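Local atomic coordinates of reticulocyte binding protein (PDB entry 3FAX), a protein that probably binds alpha-glucans and hydrolyses their glycosidic links, as an alpha-amylase-family enzyme of the streptococcal pullulanase type. Residues E486-F491 / F516-R521; I570-N575 / T614-S619. All blocks are in the same frame, centred on the assembly; numbering follows the deposited sequence.

Contact 1 (E486-F491 / F516-R521); sequences EGWRTF and FSDDIR. With GLC (alpha-D-glucopyranose), chain B.
The sugar-binding rim of an (alpha/beta)8 barrel is built here by Trp488, in the loop after strand 482-485, and by Asp518 and Arg521, in the first turn of helix 518-525 after the neighbouring strand 513-517. The indole is a platform filled on both faces. Over one, the glucose of chain B lies nearly flat in a CH-pi stack, its C2 3.7 Å from Trp488 CE3 and its C4 centred over the five-membered ring; against the opposite face, offset toward the rim, lies Glu486 CB. The orientation of the ring is further fixed by Trp488 NE1, which donates to Glu486 OE2 at 2.8 Å; the oxygen is met from above its carboxylate plane, 76° out of it. Asp518 meets the far end of the indole, with its CG 3.4 Å from Trp488 CZ3 and OD1 in the ring plane at the edge. Such an aromatic floor flanked by polar side chains is common in carbohydrate-binding sites. With CG between backbone N and carbonyl carbon (chi1 52°), Asp518 carries its carboxylate between the indole edge and the sugar, where OD2 accepts from glucose O2 at 2.7 Å, while OD1 is held by Gln504 and Asn557. Arg521 lays its guanidinium over Asp518 CB and reaches the same glucose edge. Its NH1 donates almost straight to O3 at 2.8 Å (175°), its NH2 to O2 at 3.1 Å along a more bent path, and Tyr569 gives NH1 a second partner. Glucose O2 thus donates to the carboxylate of Asp518 and accepts from the guanidinium of Arg521. Deeper in, Phe516 turns the edge of its ring to Glu486 N and sets CB against Trp488 CH2, 4.1 Å away. Between the two backbones a water accepts from Gly487 N and donates to Phe516 O.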
loop_
_atom_site.group_PDB
_atom_site.type_symbol
_atom_site.label_atom_id
_atom_site.label_comp_id
_atom_site.label_asym_id
_atom_site.label_seq_id
_atom_site.Cartn_x
_atom_site.Cartn_y
_atom_site.Cartn_z
ATOM N N GLU A 486 3.748 3.891 2.486
ATOM C CA GLU A 486 3.639 5.331 2.269
ATOM C C GLU A 486 3.652 6.030 3.627
ATOM O O GLU A 486 2.665 5.960 4.355
ATOM C CB GLU A 486 2.328 5.673 1.573
ATOM C CG GLU A 486 2.150 5.163 0.176
ATOM C CD GLU A 486 0.911 5.778 -0.478
ATOM O OE1 GLU A 486 -0.232 5.420 -0.089
ATOM O OE2 GLU A 486 1.087 6.636 -1.371
ATOM N N GLY A 487 4.754 6.704 3.958
ATOM C CA GLY A 487 4.894 7.394 5.247
ATOM C C GLY A 487 4.478 8.866 5.260
ATOM O O GLY A 487 5.052 9.665 5.996
ATOM N N TRP A 488 3.478 9.235 4.468
ATOM C CA TRP A 488 3.023 10.624 4.439
ATOM C C TRP A 488 2.442 11.045 5.807
ATOM O O TRP A 488 1.663 10.310 6.416
ATOM C CB TRP A 488 1.963 10.845 3.360
ATOM C CG TRP A 488 2.147 10.111 2.062
ATOM C CD1 TRP A 488 1.209 9.365 1.424
ATOM C CD2 TRP A 488 3.321 10.066 1.243
ATOM N NE1 TRP A 488 1.719 8.848 0.261
ATOM C CE2 TRP A 488 3.013 9.271 0.120
ATOM C CE3 TRP A 488 4.598 10.625 1.342
ATOM C CZ2 TRP A 488 3.936 9.013 -0.890
ATOM C CZ3 TRP A 488 5.511 10.372 0.343
ATOM C CH2 TRP A 488 5.176 9.573 -0.764
ATOM N N ARG A 489 2.808 12.231 6.276
ATOM C CA ARG A 489 2.329 12.736 7.576
ATOM C C ARG A 489 0.847 13.100 7.529
ATOM O O ARG A 489 0.478 14.274 7.404
ATOM C CB ARG A 489 3.142 13.948 8.004
ATOM C CG ARG A 489 4.605 13.649 8.184
ATOM C CD ARG A 489 5.397 14.907 8.422
ATOM N NE ARG A 489 6.825 14.636 8.354
ATOM C CZ ARG A 489 7.543 14.604 7.232
ATOM N NH1 ARG A 489 6.983 14.846 6.051
ATOM N NH2 ARG A 489 8.843 14.338 7.296
ATOM N N THR A 490 0.014 12.072 7.637
ATOM C CA THR A 490 -1.435 12.172 7.487
ATOM C C THR A 490 -2.206 11.784 8.753
ATOM O O THR A 490 -3.441 11.871 8.765
ATOM C CB THR A 490 -1.909 11.227 6.361
ATOM O OG1 THR A 490 -1.256 9.957 6.508
ATOM C CG2 THR A 490 -1.571 11.807 4.998
ATOM N N PHE A 491 -1.494 11.368 9.805
ATOM C CA PHE A 491 -2.121 10.828 11.014
ATOM C C PHE A 491 -3.279 11.667 11.574
ATOM O O PHE A 491 -3.153 12.882 11.727
ATOM C CB PHE A 491 -1.085 10.625 12.115
ATOM C CG PHE A 491 -1.627 9.907 13.313
ATOM C CD1 PHE A 491 -1.823 8.533 13.280
ATOM C CD2 PHE A 491 -1.966 10.601 14.463
ATOM C CE1 PHE A 491 -2.334 7.864 14.378
ATOM C CE2 PHE A 491 -2.482 9.935 15.565
ATOM C CZ PHE A 491 -2.672 8.571 15.522
ATOM N N PHE A 516 8.579 5.382 1.159
ATOM C CA PHE A 516 8.744 6.077 -0.109
ATOM C C PHE A 516 9.332 7.462 0.103
ATOM O O PHE A 516 8.918 8.199 1.001
ATOM C CB PHE A 516 7.411 6.189 -0.846
ATOM C CG PHE A 516 6.931 4.890 -1.440
ATOM C CD1 PHE A 516 7.448 4.435 -2.649
ATOM C CD2 PHE A 516 5.959 4.139 -0.801
ATOM C CE1 PHE A 516 7.006 3.243 -3.215
ATOM C CE2 PHE A 516 5.508 2.950 -1.348
ATOM C CZ PHE A 516 6.037 2.491 -2.561
ATOM N N SER A 517 10.311 7.785 -0.738
ATOM C CA SER A 517 10.990 9.068 -0.724
ATOM C C SER A 517 10.373 9.980 -1.774
ATOM O O SER A 517 10.723 9.911 -2.945
ATOM C CB SER A 517 12.485 8.875 -1.006
ATOM O OG SER A 517 13.208 10.064 -0.798
ATOM N N ASP A 518 9.443 10.831 -1.347
ATOM C CA ASP A 518 8.875 11.842 -2.238
ATOM C C ASP A 518 9.883 12.955 -2.561
ATOM O O ASP A 518 9.726 13.667 -3.552
ATOM C CB ASP A 518 7.555 12.423 -1.681
ATOM C CG ASP A 518 7.667 12.933 -0.242
ATOM O OD1 ASP A 518 8.467 12.389 0.552
ATOM O OD2 ASP A 518 6.921 13.869 0.099
ATOM N N ASP A 519 10.926 13.092 -1.740
ATOM C CA ASP A 519 11.952 14.117 -1.975
ATOM C C ASP A 519 12.748 13.820 -3.242
ATOM O O ASP A 519 12.945 14.709 -4.080
ATOM C CB ASP A 519 12.913 14.240 -0.783
ATOM C CG ASP A 519 13.611 15.583 -0.740
ATOM O OD1 ASP A 519 12.888 16.603 -0.674
ATOM O OD2 ASP A 519 14.866 15.632 -0.767
ATOM N N ILE A 520 13.209 12.576 -3.381
ATOM C CA ILE A 520 13.955 12.177 -4.580
ATOM C C ILE A 520 13.021 12.212 -5.798
ATOM O O ILE A 520 13.407 12.697 -6.858
ATOM C CB ILE A 520 14.660 10.798 -4.411
ATOM C CG1 ILE A 520 15.681 10.567 -5.531
ATOM C CG2 ILE A 520 13.663 9.668 -4.379
ATOM C CD1 ILE A 520 16.621 9.407 -5.266
ATOM N N ARG A 521 11.791 11.732 -5.622
ATOM C CA ARG A 521 10.756 11.822 -6.649
ATOM C C ARG A 521 10.581 13.273 -7.117
ATOM O O ARG A 521 10.805 13.581 -8.291
ATOM C CB ARG A 521 9.426 11.267 -6.100
ATOM C CG ARG A 521 8.243 11.298 -7.062
ATOM C CD ARG A 521 6.910 11.287 -6.317
ATOM N NE ARG A 521 6.634 12.544 -5.609
ATOM C CZ ARG A 521 5.699 12.704 -4.669
ATOM N NH1 ARG A 521 4.918 11.696 -4.301
ATOM N NH2 ARG A 521 5.525 13.888 -4.090
HETATM C C1 GLC B . 2.855 14.631 0.523
HETATM C C2 GLC B . 3.477 13.665 -0.481
HETATM C C3 GLC B . 2.456 13.236 -1.516
HETATM C C4 GLC B . 1.217 12.705 -0.821
HETATM C C5 GLC B . 0.672 13.757 0.134
HETATM C C6 GLC B . -0.589 13.240 0.824
HETATM O O2 GLC B . 4.553 14.270 -1.156
HETATM O O3 GLC B . 2.997 12.237 -2.346
HETATM O O4 GLC B . 0.258 12.422 -1.810
HETATM O O5 GLC B . 1.674 14.076 1.080
HETATM O O6 GLC B . -0.839 13.968 2.000
HETATM O O HOH W 1 6.874 7.456 2.272
#

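Contact 2 (I570-N575 / T614-S619). With GLC (alpha-D-glucopyranose), chain C.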
loop_
_atom_site.group_PDB
_atom_site.type_symbol
_atom_site.label_atom_id
_atom_site.label_comp_id
_atom_site.label_asym_id
_atom_site.label_seq_id
_atom_site.Cartn_x
_atom_site.Cartn_y
_atom_site.Cartn_z
ATOM N N ILE A 570 10.496 7.282 -8.573
ATOM C CA ILE A 570 10.097 8.424 -9.395
ATOM C C ILE A 570 8.706 8.230 -10.023
ATOM O O ILE A 570 8.108 9.192 -10.515
ATOM C CB ILE A 570 11.140 8.730 -10.499
ATOM C CG1 ILE A 570 11.544 7.461 -11.255
ATOM C CG2 ILE A 570 12.360 9.390 -9.901
ATOM C CD1 ILE A 570 12.517 7.702 -12.404
ATOM N N ALA A 571 8.197 6.994 -10.003
ATOM C CA ALA A 571 6.851 6.701 -10.477
ATOM C C ALA A 571 6.217 5.594 -9.658
ATOM O O ALA A 571 6.903 4.768 -9.074
ATOM C CB ALA A 571 6.880 6.312 -11.928
ATOM N N ALA A 572 4.894 5.590 -9.619
ATOM C CA ALA A 572 4.135 4.535 -8.965
ATOM C C ALA A 572 2.834 4.398 -9.742
ATOM O O ALA A 572 2.696 4.975 -10.818
ATOM C CB ALA A 572 3.869 4.888 -7.498
ATOM N N HIS A 573 1.892 3.625 -9.217
ATOM C CA HIS A 573 0.571 3.563 -9.815
ATOM C C HIS A 573 -0.147 4.915 -9.669
ATOM O O HIS A 573 -0.974 5.263 -10.502
ATOM C CB HIS A 573 -0.261 2.448 -9.174
ATOM C CG HIS A 573 -0.589 2.699 -7.733
ATOM N ND1 HIS A 573 0.179 2.204 -6.699
ATOM C CD2 HIS A 573 -1.585 3.414 -7.156
ATOM C CE1 HIS A 573 -0.339 2.592 -5.549
ATOM N NE2 HIS A 573 -1.411 3.326 -5.797
ATOM N N ASP A 574 0.159 5.661 -8.606
ATOM C CA ASP A 574 -0.445 6.985 -8.381
ATOM C C ASP A 574 0.150 8.016 -9.319
ATOM O O ASP A 574 1.308 7.891 -9.723
ATOM C CB ASP A 574 -0.219 7.465 -6.938
ATOM C CG ASP A 574 -1.228 6.894 -5.946
ATOM O OD1 ASP A 574 -2.278 6.354 -6.364
ATOM O OD2 ASP A 574 -0.971 7.002 -4.723
ATOM N N ASN A 575 -0.637 9.038 -9.652
ATOM C CA ASN A 575 -0.141 10.192 -10.401
ATOM C C ASN A 575 0.220 9.854 -11.860
ATOM O O ASN A 575 -0.071 8.756 -12.327
ATOM C CB ASN A 575 1.032 10.828 -9.641
ATOM C CG ASN A 575 0.678 11.137 -8.196
ATOM O OD1 ASN A 575 -0.231 11.931 -7.931
ATOM N ND2 ASN A 575 1.385 10.513 -7.255
ATOM N N THR A 614 16.291 1.143 -0.871
ATOM C CA THR A 614 15.520 0.144 -1.605
ATOM C C THR A 614 15.067 0.724 -2.932
ATOM O O THR A 614 14.543 1.836 -2.977
ATOM C CB THR A 614 14.306 -0.345 -0.806
ATOM O OG1 THR A 614 14.752 -0.935 0.414
ATOM C CG2 THR A 614 13.544 -1.372 -1.582
ATOM N N ALA A 615 15.272 -0.031 -4.010
ATOM C CA ALA A 615 14.946 0.442 -5.351
ATOM C C ALA A 615 13.532 0.032 -5.712
ATOM O O ALA A 615 13.155 -1.119 -5.520
ATOM C CB ALA A 615 15.942 -0.107 -6.376
ATOM N N PHE A 616 12.763 0.977 -6.239
ATOM C CA PHE A 616 11.355 0.758 -6.575
ATOM C C PHE A 616 11.108 1.154 -8.017
ATOM O O PHE A 616 11.541 2.221 -8.454
ATOM C CB PHE A 616 10.466 1.607 -5.671
ATOM C CG PHE A 616 8.994 1.354 -5.846
ATOM C CD1 PHE A 616 8.342 0.394 -5.079
ATOM C CD2 PHE A 616 8.253 2.087 -6.768
ATOM C CE1 PHE A 616 6.985 0.171 -5.235
ATOM C CE2 PHE A 616 6.898 1.869 -6.924
ATOM C CZ PHE A 616 6.264 0.916 -6.161
ATOM N N ILE A 617 10.403 0.299 -8.747
ATOM C CA ILE A 617 10.130 0.536 -10.156
ATOM C C ILE A 617 8.653 0.296 -10.418
ATOM O O ILE A 617 8.120 -0.766 -10.097
ATOM C CB ILE A 617 11.024 -0.356 -11.052
ATOM C CG1 ILE A 617 12.468 0.156 -10.986
ATOM C CG2 ILE A 617 10.525 -0.370 -12.504
ATOM C CD1 ILE A 617 13.453 -0.600 -11.868
ATOM N N HIS A 618 7.986 1.298 -10.976
ATOM C CA HIS A 618 6.588 1.163 -11.339
ATOM C C HIS A 618 6.537 0.338 -12.605
ATOM O O HIS A 618 7.367 0.523 -13.478
ATOM C CB HIS A 618 5.947 2.532 -11.566
ATOM C CG HIS A 618 4.534 2.459 -12.052
ATOM N ND1 HIS A 618 4.089 3.155 -13.154
ATOM C CD2 HIS A 618 3.469 1.756 -11.597
ATOM C CE1 HIS A 618 2.808 2.897 -13.350
ATOM N NE2 HIS A 618 2.408 2.046 -12.423
ATOM N N SER A 619 5.585 -0.586 -12.697
ATOM C CA SER A 619 5.463 -1.430 -13.893
ATOM C C SER A 619 5.156 -0.561 -15.100
ATOM O O SER A 619 4.190 0.212 -15.096
ATOM C CB SER A 619 4.365 -2.486 -13.719
ATOM O OG SER A 619 4.119 -3.184 -14.924
HETATM C C1 GLC C . -0.295 11.095 -1.742
HETATM C C2 GLC C . -0.207 10.452 -3.127
HETATM C C3 GLC C . -1.266 10.970 -4.103
HETATM C C4 GLC C . -2.636 11.105 -3.454
HETATM C C5 GLC C . -2.512 11.852 -2.125
HETATM C C6 GLC C . -3.852 12.022 -1.413
HETATM O O2 GLC C . 1.073 10.682 -3.677
HETATM O O3 GLC C . -1.397 10.074 -5.180
HETATM O O4 GLC C . -3.498 11.759 -4.365
HETATM O O5 GLC C . -1.633 11.120 -1.284
HETATM O O6 GLC C . -4.336 10.761 -0.994
HETATM O O HOH W 2 10.546 4.676 -9.687
#
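Ala572 and His618 make the tight half of this contact, where the loop that follows strand 566-568 passes over the end of strand 614-618. Ala572 O stands 3.1 Å above the imidazole plane, over the ring centre, so its approach to the ring nitrogens is by the face and gives no hydrogen bond. With CG anti to the backbone N (chi1 175°), the imidazole extends from the strand to lie beneath the carbonyl. One residue earlier, Ala571 packs CB on His618 CB at 3.9 Å and points its O at the edge of the Phe616 ring, 3.6 Å from CE2. A water accepting from Ile570 N and donating to Phe616 O ties the two backbones together where they do not bond directly.

Beyond His573, whose ND1 is hydrogen-bonded to Glu272, the packing gives way to the sugar side. Asp574 and Asn575, both partly exposed, do not touch strand 614-618; Asp574 OD2 instead takes a weak hydrogen bond of 3.1 Å from O3 of the chain C glucose, and Asn575 ND2 stays 3.5 Å from the same hydroxyl. A loop after barrel strand 566-568 is thus laid against the end of strand 614-618 with its far part facing the sugar, consistent with the ligand-binding C-terminal end of an alpha-amylase-type (alpha/beta)8 barrel.

Overall arrangement
Contacts 1 and 2 illustrate one principle twice over: in a parallel barrel, what follows one strand packs on the next, joining strands five and six in 486-491/516-521 and strands seven and eight in 570-575/614-619. Both lie mainly in the core, but three of the first's buried side chains hold the sugar, through stacking and charged hydrogen bonds, whereas the second sets backbone carbonyls against rings, one over a face and one at an edge, and meets sugar weakly at its partly exposed tip. The rings of Phe516 and Phe616 join them edge to face. Glu486 OE2 and Asp574 OD2 lie 4.0 Å apart, and the two glucoses are linked through O4 of one and C1 of the other.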